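Local coordinates for VP4 protein (Tellina virus 1, PDB 3P06) that is a serine protease that probably cuts the viral polyprotein into its products, here captured as an intramolecular acyl-enzyme, at residues Asn1-Pro13 / Leu79-Asp93. Sequence-based numbering, arbitrary orientation.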
ATOM      1  N   ASN A   1     -10.405 -16.182   9.140  1.00 33.70           N
ATOM      2  CA  ASN A   1     -11.039 -16.292   7.789  1.00 33.38           C
ATOM      3  C   ASN A   1     -10.492 -15.238   6.852  1.00 29.32           C
ATOM      4  O   ASN A   1     -10.228 -14.098   7.265  1.00 29.39           O
ATOM      5  CB  ASN A   1     -12.543 -16.204   7.831  1.00 34.91           C
ATOM      6  CG  ASN A   1     -13.238 -17.534   7.656  1.00 42.86           C
ATOM      7  OD1 ASN A   1     -14.058 -17.693   6.732  1.00 49.57           O
ATOM      8  ND2 ASN A   1     -12.977 -18.497   8.571  1.00 45.96           N
ATOM      9  N   GLY A   2     -10.282 -15.630   5.599  1.00 26.36           N
ATOM     10  CA  GLY A   2      -9.792 -14.710   4.570  1.00 21.65           C
ATOM     11  C   GLY A   2      -9.855 -15.394   3.213  1.00 21.83           C
ATOM     12  O   GLY A   2     -10.247 -16.580   3.074  1.00 19.12           O
ATOM     13  N   VAL A   3      -9.428 -14.671   2.200  1.00 21.42           N
ATOM     14  CA  VAL A   3      -9.460 -15.174   0.850  1.00 23.23           C
ATOM     15  C   VAL A   3      -8.047 -15.030   0.265  1.00 22.24           C
ATOM     16  O   VAL A   3      -7.384 -13.987   0.459  1.00 20.91           O
ATOM     17  CB  VAL A   3     -10.512 -14.367   0.052  1.00 25.66           C
ATOM     18  CG1 VAL A   3     -10.617 -14.844  -1.425  1.00 28.85           C
ATOM     19  CG2 VAL A   3     -11.909 -14.591   0.692  1.00 28.66           C
ATOM     20  N   GLU A   4      -7.576 -16.051  -0.454  1.00 21.72           N
ATOM     21  CA  GLU A   4      -6.321 -15.950  -1.153  1.00 22.70           C
ATOM     22  C   GLU A   4      -6.588 -15.601  -2.616  1.00 23.73           C
ATOM     23  O   GLU A   4      -7.338 -16.313  -3.285  1.00 24.51           O
ATOM     24  CB  GLU A   4      -5.558 -17.265  -1.148  1.00 24.90           C
ATOM     25  CG  GLU A   4      -4.154 -17.079  -1.754  1.00 33.52           C
ATOM     26  CD  GLU A   4      -3.802 -18.095  -2.849  1.00 50.17           C
ATOM     27  OE1 GLU A   4      -2.747 -18.759  -2.680  1.00 54.68           O
ATOM     28  OE2 GLU A   4      -4.539 -18.230  -3.891  1.00 56.49           O
ATOM     29  N   LEU A   5      -5.923 -14.575  -3.142  1.00 21.98           N
ATOM     30  CA  LEU A   5      -6.236 -14.064  -4.483  1.00 23.35           C
ATOM     31  C   LEU A   5      -4.950 -14.018  -5.292  1.00 23.25           C
ATOM     32  O   LEU A   5      -3.882 -13.685  -4.756  1.00 20.90           O
ATOM     33  CB  LEU A   5      -6.833 -12.625  -4.390  1.00 23.62           C
ATOM     34  CG  LEU A   5      -7.981 -12.403  -3.402  1.00 24.83           C
ATOM     35  CD1 LEU A   5      -8.312 -10.951  -3.314  1.00 27.72           C
ATOM     36  CD2 LEU A   5      -9.240 -13.225  -3.868  1.00 27.60           C
ATOM     37  N   SER A   6      -5.027 -14.371  -6.584  1.00 23.90           N
ATOM     38  CA  SER A   6      -3.951 -14.078  -7.537  1.00 25.35           C
ATOM     39  C   SER A   6      -3.988 -12.600  -7.727  1.00 24.38           C
ATOM     40  O   SER A   6      -5.024 -12.078  -8.026  1.00 26.92           O
ATOM     41  CB  SER A   6      -4.285 -14.641  -8.930  1.00 27.14           C
ATOM     42  OG  SER A   6      -4.227 -16.019  -8.851  1.00 31.45           O
ATOM     43  N   ALA A   7      -2.889 -11.913  -7.630  1.00 22.60           N
ATOM     44  CA  ALA A   7      -2.946 -10.449  -7.632  1.00 22.31           C
ATOM     45  C   ALA A   7      -1.565  -9.963  -7.787  1.00 21.09           C
ATOM     46  O   ALA A   7      -0.599 -10.579  -7.302  1.00 20.32           O
ATOM     47  CB  ALA A   7      -3.469  -9.931  -6.268  1.00 20.71           C
ATOM     48  N   VAL A   8      -1.476  -8.815  -8.410  1.00 21.17           N
ATOM     49  CA  VAL A   8      -0.204  -8.151  -8.561  1.00 21.59           C
ATOM     50  C   VAL A   8      -0.432  -6.703  -8.098  1.00 20.14           C
ATOM     51  O   VAL A   8      -1.486  -6.136  -8.364  1.00 19.22           O
ATOM     52  CB  VAL A   8       0.270  -8.288 -10.037  1.00 23.45           C
ATOM     53  CG1 VAL A   8       1.369  -7.288 -10.390  1.00 24.72           C
ATOM     54  CG2 VAL A   8       0.770  -9.754 -10.274  1.00 27.51           C
ATOM     55  N   GLY A   9       0.527  -6.149  -7.377  1.00 19.51           N
ATOM     56  CA  GLY A   9       0.432  -4.773  -6.941  1.00 19.44           C
ATOM     57  C   GLY A   9       1.652  -4.394  -6.140  1.00 19.50           C
ATOM     58  O   GLY A   9       2.721  -4.997  -6.310  1.00 20.32           O
ATOM     59  N   VAL A  10       1.513  -3.398  -5.255  1.00 17.62           N
ATOM     60  CA  VAL A  10       2.666  -2.941  -4.502  1.00 15.86           C
ATOM     61  C   VAL A  10       2.288  -2.819  -3.010  1.00 15.41           C
ATOM     62  O   VAL A  10       1.243  -2.204  -2.666  1.00 13.25           O
ATOM     63  CB  VAL A  10       3.224  -1.575  -5.081  1.00 18.39           C
ATOM     64  CG1 VAL A  10       4.317  -0.993  -4.160  1.00 15.78           C
ATOM     65  CG2 VAL A  10       3.779  -1.787  -6.521  1.00 18.35           C
ATOM     66  N   LEU A  11       3.116  -3.438  -2.163  1.00 14.23           N
ATOM     67  CA  LEU A  11       2.854  -3.505  -0.754  1.00 15.81           C
ATOM     68  C   LEU A  11       3.112  -2.133  -0.076  1.00 15.82           C
ATOM     69  O   LEU A  11       4.006  -1.412  -0.453  1.00 15.49           O
ATOM     70  CB  LEU A  11       3.810  -4.515  -0.113  1.00 15.11           C
ATOM     71  CG  LEU A  11       3.314  -5.962  -0.348  1.00 18.70           C
ATOM     72  CD1 LEU A  11       4.416  -6.879   0.075  1.00 18.54           C
ATOM     73  CD2 LEU A  11       2.051  -6.215   0.438  1.00 13.86           C
ATOM     74  N   LEU A  12       2.352  -1.823   0.950  1.00 15.22           N
ATOM     75  CA  LEU A  12       2.596  -0.595   1.712  1.00 14.82           C
ATOM     76  C   LEU A  12       2.376  -0.908   3.201  1.00 15.05           C
ATOM     77  O   LEU A  12       1.426  -1.590   3.569  1.00 15.78           O
ATOM     78  CB  LEU A  12       1.673   0.578   1.238  1.00 13.01           C
ATOM     79  CG  LEU A  12       0.172   0.311   1.409  1.00 14.58           C
ATOM     80  CD1 LEU A  12      -0.388   1.297   2.439  1.00 12.74           C
ATOM     81  CD2 LEU A  12      -0.645   0.467   0.064  1.00 12.55           C
ATOM     82  N   PRO A  13       3.247  -0.385   4.053  1.00 17.08           N
ATOM     83  CA  PRO A  13       3.099  -0.592   5.498  1.00 17.94           C
ATOM     84  C   PRO A  13       2.035   0.321   6.122  1.00 16.43           C
ATOM     85  O   PRO A  13       1.834   1.437   5.658  1.00 16.31           O
ATOM     86  CB  PRO A  13       4.517  -0.263   6.049  1.00 19.00           C
ATOM     87  CG  PRO A  13       5.011   0.801   5.148  1.00 20.63           C
ATOM     88  CD  PRO A  13       4.459   0.406   3.731  1.00 17.40           C
ATOM     89  N   LEU A  79      -6.093  -3.061  -0.387  1.00 13.00           N
ATOM     90  CA  LEU A  79      -6.714  -4.099   0.465  1.00 14.05           C
ATOM     91  C   LEU A  79      -5.732  -4.438   1.549  1.00 12.73           C
ATOM     92  O   LEU A  79      -4.543  -4.459   1.309  1.00 13.11           O
ATOM     93  CB  LEU A  79      -7.000  -5.386  -0.379  1.00 15.43           C
ATOM     94  CG  LEU A  79      -8.166  -5.304  -1.372  1.00 21.10           C
ATOM     95  CD1 LEU A  79      -8.209  -6.582  -2.239  1.00 25.69           C
ATOM     96  CD2 LEU A  79      -9.526  -5.154  -0.634  1.00 16.01           C
ATOM     97  N   PRO A  80      -6.220  -4.720   2.740  1.00 13.01           N
ATOM     98  CA  PRO A  80      -5.318  -5.274   3.715  1.00 13.14           C
ATOM     99  C   PRO A  80      -4.798  -6.679   3.314  1.00 15.08           C
ATOM    100  O   PRO A  80      -5.558  -7.465   2.766  1.00 15.25           O
ATOM    101  CB  PRO A  80      -6.193  -5.464   4.943  1.00 13.65           C
ATOM    102  CG  PRO A  80      -7.601  -5.585   4.448  1.00 14.44           C
ATOM    103  CD  PRO A  80      -7.641  -4.738   3.153  1.00 13.08           C
ATOM    104  N   VAL A  81      -3.571  -7.034   3.700  1.00 14.12           N
ATOM    105  CA  VAL A  81      -3.054  -8.372   3.381  1.00 14.94           C
ATOM    106  C   VAL A  81      -2.347  -8.904   4.588  1.00 15.26           C
ATOM    107  O   VAL A  81      -1.681  -8.137   5.334  1.00 15.05           O
ATOM    108  CB  VAL A  81      -2.108  -8.362   2.155  1.00 16.27           C
ATOM    109  CG1 VAL A  81      -2.827  -7.775   0.921  1.00 15.31           C
ATOM    110  CG2 VAL A  81      -0.834  -7.573   2.415  1.00 16.55           C
ATOM    111  N   VAL A  82      -2.500 -10.194   4.849  1.00 15.58           N
ATOM    112  CA  VAL A  82      -1.735 -10.768   5.961  1.00 14.90           C
ATOM    113  C   VAL A  82      -0.597 -11.621   5.422  1.00 16.08           C
ATOM    114  O   VAL A  82       0.269 -12.076   6.199  1.00 14.80           O
ATOM    115  CB  VAL A  82      -2.647 -11.591   6.956  1.00 17.42           C
ATOM    116  CG1 VAL A  82      -3.544 -10.629   7.780  1.00 17.84           C
ATOM    117  CG2 VAL A  82      -3.536 -12.686   6.247  1.00 15.59           C
ATOM    118  N   GLN A  83      -0.640 -11.899   4.103  1.00 13.99           N
ATOM    119  CA  GLN A  83       0.409 -12.673   3.427  1.00 15.20           C
ATOM    120  C   GLN A  83       0.534 -12.187   2.033  1.00 14.26           C
ATOM    121  O   GLN A  83      -0.482 -11.827   1.439  1.00 15.34           O
ATOM    122  CB  GLN A  83       0.154 -14.204   3.330  1.00 15.43           C
ATOM    123  CG  GLN A  83       0.114 -14.864   4.663  1.00 21.20           C
ATOM    124  CD  GLN A  83      -0.112 -16.371   4.587  1.00 31.12           C
ATOM    125  OE1 GLN A  83      -0.119 -16.967   3.519  1.00 26.70           O
ATOM    126  NE2 GLN A  83      -0.270 -16.986   5.748  1.00 33.50           N
ATOM    127  N   ALA A  84       1.752 -12.168   1.507  1.00 13.30           N
ATOM    128  CA  ALA A  84       1.953 -11.837   0.092  1.00 15.15           C
ATOM    129  C   ALA A  84       3.060 -12.667  -0.526  1.00 16.43           C
ATOM    130  O   ALA A  84       4.059 -13.017   0.168  1.00 17.45           O
ATOM    131  CB  ALA A  84       2.244 -10.306  -0.086  1.00 13.88           C
ATOM    132  N   THR A  85       2.901 -12.976  -1.818  1.00 17.41           N
ATOM    133  CA  THR A  85       3.950 -13.613  -2.584  1.00 20.56           C
ATOM    134  C   THR A  85       4.120 -12.751  -3.838  1.00 21.12           C
ATOM    135  O   THR A  85       3.402 -11.759  -3.986  1.00 20.63           O
ATOM    136  CB  THR A  85       3.619 -15.109  -2.999  1.00 21.34           C
ATOM    137  OG1 THR A  85       2.509 -15.134  -3.934  1.00 20.97           O
ATOM    138  CG2 THR A  85       3.298 -16.001  -1.749  1.00 21.20           C
ATOM    139  N   ALA A  86       5.035 -13.130  -4.731  1.00 21.65           N
ATOM    140  CA  ALA A  86       5.148 -12.447  -6.052  1.00 22.19           C
ATOM    141  C   ALA A  86       3.819 -12.357  -6.850  1.00 22.28           C
ATOM    142  O   ALA A  86       3.609 -11.409  -7.643  1.00 22.24           O
ATOM    143  CB  ALA A  86       6.261 -13.083  -6.879  1.00 22.72           C
ATOM    144  N   THR A  87       2.886 -13.286  -6.602  1.00 22.02           N
ATOM    145  CA  THR A  87       1.685 -13.343  -7.440  1.00 22.23           C
ATOM    146  C   THR A  87       0.383 -13.596  -6.706  1.00 21.42           C
ATOM    147  O   THR A  87      -0.673 -13.805  -7.340  1.00 21.47           O
ATOM    148  CB  THR A  87       1.798 -14.471  -8.570  1.00 24.97           C
ATOM    149  OG1 THR A  87       1.907 -15.749  -7.928  1.00 26.92           O
ATOM    150  CG2 THR A  87       3.000 -14.253  -9.434  1.00 25.33           C
ATOM    151  N   SER A  88       0.415 -13.580  -5.383  1.00 20.98           N
ATOM    152  CA  SER A  88      -0.828 -13.767  -4.644  1.00 21.27           C
ATOM    153  C   SER A  88      -0.830 -13.044  -3.326  1.00 19.05           C
ATOM    154  O   SER A  88       0.260 -12.723  -2.767  1.00 18.47           O
ATOM    155  CB  SER A  88      -1.062 -15.283  -4.422  1.00 22.28           C
ATOM    156  OG  SER A  88      -0.085 -15.695  -3.509  1.00 28.91           O
ATOM    157  N   ILE A  89      -2.030 -12.797  -2.801  1.00 16.47           N
ATOM    158  CA  ILE A  89      -2.115 -12.268  -1.472  1.00 16.77           C
ATOM    159  C   ILE A  89      -3.176 -12.978  -0.683  1.00 17.39           C
ATOM    160  O   ILE A  89      -4.076 -13.559  -1.248  1.00 18.07           O
ATOM    161  CB  ILE A  89      -2.498 -10.737  -1.472  1.00 16.33           C
ATOM    162  CG1 ILE A  89      -3.808 -10.505  -2.283  1.00 18.18           C
ATOM    163  CG2 ILE A  89      -1.352  -9.968  -2.044  1.00 15.38           C
ATOM    164  CD1 ILE A  89      -4.173  -9.029  -2.512  1.00 18.51           C
ATOM    165  N   LEU A  90      -3.117 -12.853   0.620  1.00 16.50           N
ATOM    166  CA  LEU A  90      -4.160 -13.350   1.436  1.00 17.91           C
ATOM    167  C   LEU A  90      -4.785 -12.117   2.149  1.00 18.46           C
ATOM    168  O   LEU A  90      -4.111 -11.403   2.907  1.00 16.18           O
ATOM    169  CB  LEU A  90      -3.584 -14.339   2.418  1.00 17.96           C
ATOM    170  CG  LEU A  90      -4.523 -15.010   3.440  1.00 22.12           C
ATOM    171  CD1 LEU A  90      -5.712 -15.600   2.770  1.00 28.02           C
ATOM    172  CD2 LEU A  90      -3.799 -16.185   4.083  1.00 27.08           C
ATOM    173  N   VAL A  91      -6.067 -11.915   1.899  1.00 18.56           N
ATOM    174  CA  VAL A  91      -6.821 -10.758   2.363  1.00 18.59           C
ATOM    175  C   VAL A  91      -7.687 -11.289   3.527  1.00 20.03           C
ATOM    176  O   VAL A  91      -8.493 -12.211   3.354  1.00 19.70           O
ATOM    177  CB  VAL A  91      -7.708 -10.196   1.205  1.00 17.88           C
ATOM    178  CG1 VAL A  91      -8.595  -8.978   1.655  1.00 19.17           C
ATOM    179  CG2 VAL A  91      -6.804  -9.729   0.005  1.00 16.89           C
ATOM    180  N   PRO A  92      -7.521 -10.700   4.702  1.00 19.68           N
ATOM    181  CA  PRO A  92      -8.283 -11.207   5.874  1.00 20.86           C
ATOM    182  C   PRO A  92      -9.723 -10.687   5.772  1.00 22.15           C
ATOM    183  O   PRO A  92      -9.971  -9.651   5.120  1.00 21.32           O
ATOM    184  CB  PRO A  92      -7.555 -10.589   7.073  1.00 19.35           C
ATOM    185  CG  PRO A  92      -7.014  -9.188   6.444  1.00 17.75           C
ATOM    186  CD  PRO A  92      -6.589  -9.584   5.019  1.00 17.92           C
ATOM    187  N   ASP A  93     -10.653 -11.417   6.380  1.00 24.64           N
ATOM    188  CA  ASP A  93     -12.043 -10.996   6.411  1.00 26.95           C
ATOM    189  C   ASP A  93     -12.195  -9.858   7.457  1.00 28.03           C
ATOM    190  O   ASP A  93     -13.040  -9.015   7.317  1.00 28.48           O
ATOM    191  CB  ASP A  93     -12.909 -12.160   6.821  1.00 27.55           C
ATOM    192  CG  ASP A  93     -13.268 -13.065   5.652  1.00 32.85           C
ATOM    193  OD1 ASP A  93     -12.926 -12.765   4.467  1.00 31.01           O
ATOM    194  OD2 ASP A  93     -13.924 -14.100   5.945  1.00 37.13           O
TER
HETATM  195  O   HOH W   1     -13.620 -16.076   3.303  1.00 51.56           O
HETATM  196  O   HOH W   2       1.162 -10.129  -5.174  1.00 12.38           O
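With chi1 of Leu5 at -50°, its CG lies opposite the carbonyl carbon and CD1 comes within 3.8 Å of Val91 CG2, the two side chains crossing at a slant. Ile89 instead holds CG1 between its backbone N and carbonyl carbon (chi1 54°), which carries CD1 to 3.9 Å from Ala7 CB. Leu5, Ile89, Val91 and Val3 share one face of the sheet, and Met28 of strand 21-31 also touches Ile89 there. The backbones beneath pair as antiparallel strands: Val3-Val91 and Leu5-Ile89 are each joined by two hydrogen bonds, Val91 N to Val3 O spanning 2.8 Å almost straight. Strand 2-6 is thereby the edge of a four-stranded antiparallel sheet in this S50-family (birnavirus VP4) protease, while the chain beyond it turns into strand 9-18 of the larger mixed sheet. Within that sheet Leu11 CD2 packs 3.8 Å from Val81 CG2, and its CD1 reaches across to Ala84 CB of the smaller one, 4.1 Å away. Where the pairing ends, Ala7 N still donates a hydrogen bond to Thr87 O, but from 51° out of the carbonyl plane, and a water links Ala7 O to Thr85 O. Thr85 OG1 accepts from Thr87 N in an ST turn.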